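PDB 3L7V: putative uncharacterized protein smu.1377c from Streptococcus mutans, which is of unknown function but belongs to the YrdC-like family, and may bind double-stranded RNA and take part in tRNA modification. Local coordinates for residues Gly57-Tyr68 and Val211-Val221. Sequence-based numbering, arbitrary orientation.
With SO4 (sulfate ion), chain D.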
loop_
_atom_site.group_PDB
_atom_site.type_symbol
_atom_site.label_atom_id
_atom_site.label_comp_id
_atom_site.label_asym_id
_atom_site.label_seq_id
_atom_site.Cartn_x
_atom_site.Cartn_y
_atom_site.Cartn_z
ATOM N N GLY A 57 2.057 19.649 -2.586
ATOM C CA GLY A 57 0.776 19.313 -3.193
ATOM C C GLY A 57 0.818 18.436 -4.442
ATOM O O GLY A 57 -0.189 18.267 -5.126
ATOM N N GLY A 58 1.978 17.877 -4.757
ATOM C CA GLY A 58 2.113 17.064 -5.957
ATOM C C GLY A 58 1.287 15.787 -5.921
ATOM O O GLY A 58 1.135 15.172 -4.864
ATOM N N VAL A 59 0.764 15.403 -7.088
ATOM C CA VAL A 59 -0.076 14.211 -7.270
ATOM C C VAL A 59 0.186 13.575 -8.641
ATOM O O VAL A 59 0.096 14.256 -9.673
ATOM C CB VAL A 59 -1.590 14.541 -7.222
ATOM C CG1 VAL A 59 -2.409 13.291 -7.492
ATOM C CG2 VAL A 59 -1.991 15.178 -5.890
ATOM N N ILE A 60 0.493 12.274 -8.652
ATOM C CA ILE A 60 0.702 11.542 -9.901
ATOM C C ILE A 60 -0.121 10.251 -10.000
ATOM O O ILE A 60 -0.650 9.767 -8.998
ATOM C CB ILE A 60 2.200 11.204 -10.126
ATOM C CG1 ILE A 60 2.661 10.088 -9.183
ATOM C CG2 ILE A 60 3.082 12.443 -9.959
ATOM C CD1 ILE A 60 4.073 9.663 -9.445
ATOM N N VAL A 61 -0.240 9.718 -11.223
ATOM C CA VAL A 61 -0.788 8.380 -11.444
ATOM C C VAL A 61 0.367 7.454 -11.833
ATOM O O VAL A 61 1.273 7.882 -12.549
ATOM C CB VAL A 61 -1.917 8.366 -12.512
ATOM C CG1 VAL A 61 -2.058 6.980 -13.126
ATOM C CG2 VAL A 61 -3.259 8.821 -11.902
ATOM N N CYS A 62 0.333 6.201 -11.355
ATOM C CA CYS A 62 1.476 5.284 -11.426
ATOM C C CYS A 62 1.051 3.811 -11.487
ATOM O O CYS A 62 0.164 3.399 -10.743
ATOM C CB CYS A 62 2.371 5.518 -10.197
ATOM S SG CYS A 62 3.854 4.475 -9.995
ATOM N N PRO A 63 1.711 3.006 -12.351
ATOM C CA PRO A 63 1.400 1.587 -12.576
ATOM C C PRO A 63 1.774 0.727 -11.376
ATOM O O PRO A 63 2.731 1.054 -10.678
ATOM C CB PRO A 63 2.320 1.188 -13.748
ATOM C CG PRO A 63 2.996 2.424 -14.191
ATOM C CD PRO A 63 2.940 3.398 -13.054
ATOM N N THR A 64 1.035 -0.355 -11.149
ATOM C CA THR A 64 1.406 -1.356 -10.145
ATOM C C THR A 64 1.259 -2.752 -10.736
ATOM O O THR A 64 0.839 -2.891 -11.884
ATOM C CB THR A 64 0.515 -1.272 -8.903
ATOM O OG1 THR A 64 -0.803 -1.725 -9.240
ATOM C CG2 THR A 64 0.444 0.150 -8.394
ATOM N N LYS A 65 1.584 -3.778 -9.942
ATOM C CA LYS A 65 1.408 -5.181 -10.339
ATOM C C LYS A 65 -0.049 -5.544 -10.700
ATOM O O LYS A 65 -0.283 -6.425 -11.532
ATOM C CB LYS A 65 1.901 -6.139 -9.232
ATOM C CG LYS A 65 3.418 -6.313 -9.107
ATOM C CD LYS A 65 3.788 -7.277 -7.954
ATOM C CE LYS A 65 5.299 -7.428 -7.805
ATOM N NZ LYS A 65 5.690 -8.245 -6.608
ATOM N N VAL A 66 -1.026 -4.892 -10.062
ATOM C CA VAL A 66 -2.438 -5.183 -10.360
ATOM C C VAL A 66 -3.249 -4.023 -11.014
ATOM O O VAL A 66 -4.470 -4.122 -11.145
ATOM C CB VAL A 66 -3.201 -5.692 -9.111
ATOM C CG1 VAL A 66 -2.603 -6.995 -8.602
ATOM C CG2 VAL A 66 -3.187 -4.632 -8.025
ATOM N N GLY A 67 -2.581 -2.949 -11.426
ATOM C CA GLY A 67 -3.250 -1.859 -12.131
ATOM C C GLY A 67 -2.641 -0.465 -11.997
ATOM O O GLY A 67 -1.479 -0.276 -12.319
ATOM N N TYR A 68 -3.431 0.505 -11.532
ATOM C CA TYR A 68 -2.999 1.911 -11.396
ATOM C C TYR A 68 -3.379 2.533 -10.041
ATOM O O TYR A 68 -4.474 2.286 -9.527
ATOM C CB TYR A 68 -3.525 2.776 -12.577
ATOM C CG TYR A 68 -2.781 2.461 -13.865
ATOM C CD1 TYR A 68 -3.265 1.520 -14.765
ATOM C CD2 TYR A 68 -1.552 3.060 -14.144
ATOM C CE1 TYR A 68 -2.558 1.208 -15.927
ATOM C CE2 TYR A 68 -0.839 2.753 -15.290
ATOM C CZ TYR A 68 -1.350 1.829 -16.181
ATOM O OH TYR A 68 -0.635 1.523 -17.315
ATOM N N VAL A 211 -4.948 15.493 -12.142
ATOM C CA VAL A 211 -3.639 14.988 -11.720
ATOM C C VAL A 211 -2.539 15.712 -12.506
ATOM O O VAL A 211 -2.818 16.239 -13.587
ATOM C CB VAL A 211 -3.573 13.444 -11.910
ATOM C CG1 VAL A 211 -2.172 12.962 -12.224
ATOM C CG2 VAL A 211 -4.149 12.736 -10.690
ATOM N N ASP A 212 -1.319 15.767 -11.952
ATOM C CA ASP A 212 -0.208 16.511 -12.568
ATOM C C ASP A 212 0.609 15.717 -13.610
ATOM O O ASP A 212 1.241 16.313 -14.475
ATOM C CB ASP A 212 0.745 17.084 -11.504
ATOM C CG ASP A 212 0.025 17.884 -10.415
ATOM O OD1 ASP A 212 -0.969 18.586 -10.709
ATOM O OD2 ASP A 212 0.460 17.806 -9.245
ATOM N N LEU A 213 0.599 14.386 -13.520
ATOM C CA LEU A 213 1.320 13.517 -14.462
ATOM C C LEU A 213 0.748 12.090 -14.450
ATOM O O LEU A 213 0.342 11.589 -13.402
ATOM C CB LEU A 213 2.813 13.465 -14.115
ATOM C CG LEU A 213 3.769 12.594 -14.936
ATOM C CD1 LEU A 213 4.172 13.307 -16.209
ATOM C CD2 LEU A 213 5.008 12.242 -14.124
ATOM N N VAL A 214 0.723 11.446 -15.614
ATOM C CA VAL A 214 0.328 10.044 -15.726
ATOM C C VAL A 214 1.461 9.199 -16.310
ATOM O O VAL A 214 1.900 9.434 -17.440
ATOM C CB VAL A 214 -0.915 9.856 -16.641
ATOM C CG1 VAL A 214 -1.297 8.370 -16.722
ATOM C CG2 VAL A 214 -2.101 10.712 -16.156
ATOM N N ILE A 215 1.926 8.212 -15.546
ATOM C CA ILE A 215 2.948 7.301 -16.032
ATOM C C ILE A 215 2.278 6.028 -16.560
ATOM O O ILE A 215 1.532 5.378 -15.824
ATOM C CB ILE A 215 3.960 6.969 -14.910
ATOM C CG1 ILE A 215 4.720 8.229 -14.477
ATOM C CG2 ILE A 215 4.914 5.879 -15.337
ATOM C CD1 ILE A 215 5.334 8.143 -13.056
ATOM N N GLU A 216 2.542 5.693 -17.830
ATOM C CA GLU A 216 1.921 4.546 -18.521
ATOM C C GLU A 216 2.837 3.316 -18.632
ATOM O O GLU A 216 4.043 3.465 -18.834
ATOM C CB GLU A 216 1.476 4.944 -19.939
ATOM C CG GLU A 216 0.521 6.138 -19.997
ATOM C CD GLU A 216 -0.104 6.352 -21.381
ATOM O OE1 GLU A 216 0.117 5.525 -22.295
ATOM O OE2 GLU A 216 -0.832 7.351 -21.551
ATOM N N ALA A 217 2.251 2.117 -18.512
ATOM C CA ALA A 217 2.952 0.832 -18.692
ATOM C C ALA A 217 1.983 -0.364 -18.772
ATOM O O ALA A 217 2.149 -1.345 -18.048
ATOM C CB ALA A 217 3.983 0.598 -17.580
ATOM N N ASP A 218 0.981 -0.274 -19.652
ATOM C CA ASP A 218 -0.028 -1.324 -19.832
ATOM C C ASP A 218 0.569 -2.732 -20.014
ATOM O O ASP A 218 0.028 -3.710 -19.496
ATOM C CB ASP A 218 -0.940 -0.999 -21.028
ATOM C CG ASP A 218 -1.995 0.071 -20.713
ATOM O OD1 ASP A 218 -2.072 0.565 -19.562
ATOM O OD2 ASP A 218 -2.762 0.416 -21.637
ATOM N N ASP A 219 1.662 -2.824 -20.773
ATOM C CA ASP A 219 2.359 -4.092 -21.009
ATOM C C ASP A 219 2.956 -4.720 -19.730
ATOM O O ASP A 219 2.920 -5.940 -19.559
ATOM C CB ASP A 219 3.453 -3.926 -22.079
ATOM N N TYR A 220 3.512 -3.889 -18.848
ATOM C CA TYR A 220 3.955 -4.341 -17.527
ATOM C C TYR A 220 2.835 -5.029 -16.709
ATOM O O TYR A 220 3.042 -6.093 -16.106
ATOM C CB TYR A 220 4.521 -3.163 -16.725
ATOM C CG TYR A 220 4.875 -3.528 -15.307
ATOM C CD1 TYR A 220 6.025 -4.251 -15.029
ATOM C CD2 TYR A 220 4.051 -3.172 -14.248
ATOM C CE1 TYR A 220 6.352 -4.597 -13.734
ATOM C CE2 TYR A 220 4.368 -3.519 -12.944
ATOM C CZ TYR A 220 5.522 -4.231 -12.693
ATOM O OH TYR A 220 5.860 -4.581 -11.399
ATOM N N VAL A 221 1.657 -4.408 -16.685
ATOM C CA VAL A 221 0.519 -4.918 -15.912
ATOM C C VAL A 221 0.016 -6.244 -16.495
ATOM O O VAL A 221 -0.356 -7.163 -15.767
ATOM C CB VAL A 221 -0.630 -3.881 -15.864
ATOM C CG1 VAL A 221 -1.836 -4.413 -15.035
ATOM C CG2 VAL A 221 -0.109 -2.525 -15.333
HETATM S S SO4 D . 2.523 0.700 -22.860
HETATM O O1 SO4 D . 3.875 1.064 -22.446
HETATM O O2 SO4 D . 1.571 1.395 -21.993
HETATM O O3 SO4 D . 2.310 1.098 -24.252
HETATM O O4 SO4 D . 2.356 -0.750 -22.756
HETATM O O HOH W 1 -1.874 -7.633 -13.327
#
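Val61 and Val214 pair in register as neighbours in the parallel part of the YrdC-like domain's mixed sheet. Strand 59-64 runs beside strand 213-216 with axes 4.8 Å apart. Strand 37-40 flanks the pair beyond 213-216, and strand 67-72 lies beyond 59-64. Val61 N donates to Leu213 O at 2.9 Å, nearly straight. Ile215 N returns a bond to Val61 O, reaching it from above the carbonyl plane.

The tight part is apolar. Val61 CG1 and Val214 CG1 lie side by side at 3.9 Å, both anti to their backbone N. On the other face, Ile60 CD1 touches Ile215 CD1, and Ile52 of helix 47-54 packs on Ile60 and Leu213. Ile215 also turns CG2 onto Pro63 CD, with the two side chains roughly perpendicular.

At the start of the pair, Asp212 grips Val59 twice. Its N donates to Val59 O, and its OD2 accepts from Val59 N at 3.2 Å. Its other oxygen, OD1, forms a salt bridge with Arg80.

Past Pro63 the backbones part. One water donates to both Lys65 O and Val221 O, which are 4.3 Å apart. The open side is the start of helix 218-223, where Asp218 is partly exposed and Asp219 exposed. A sulfate, probably from the crystallisation liquor, accepts from the backbone N of both. Ala217 holds the N-cap position.

Tyr68 bridges to this end by its hydroxyl. OH accepts from Ala217 N at 3.2 Å and donates to Asp218 OD1 at 2.8 Å, on the anti side of a carboxylate turned 70° from the ring.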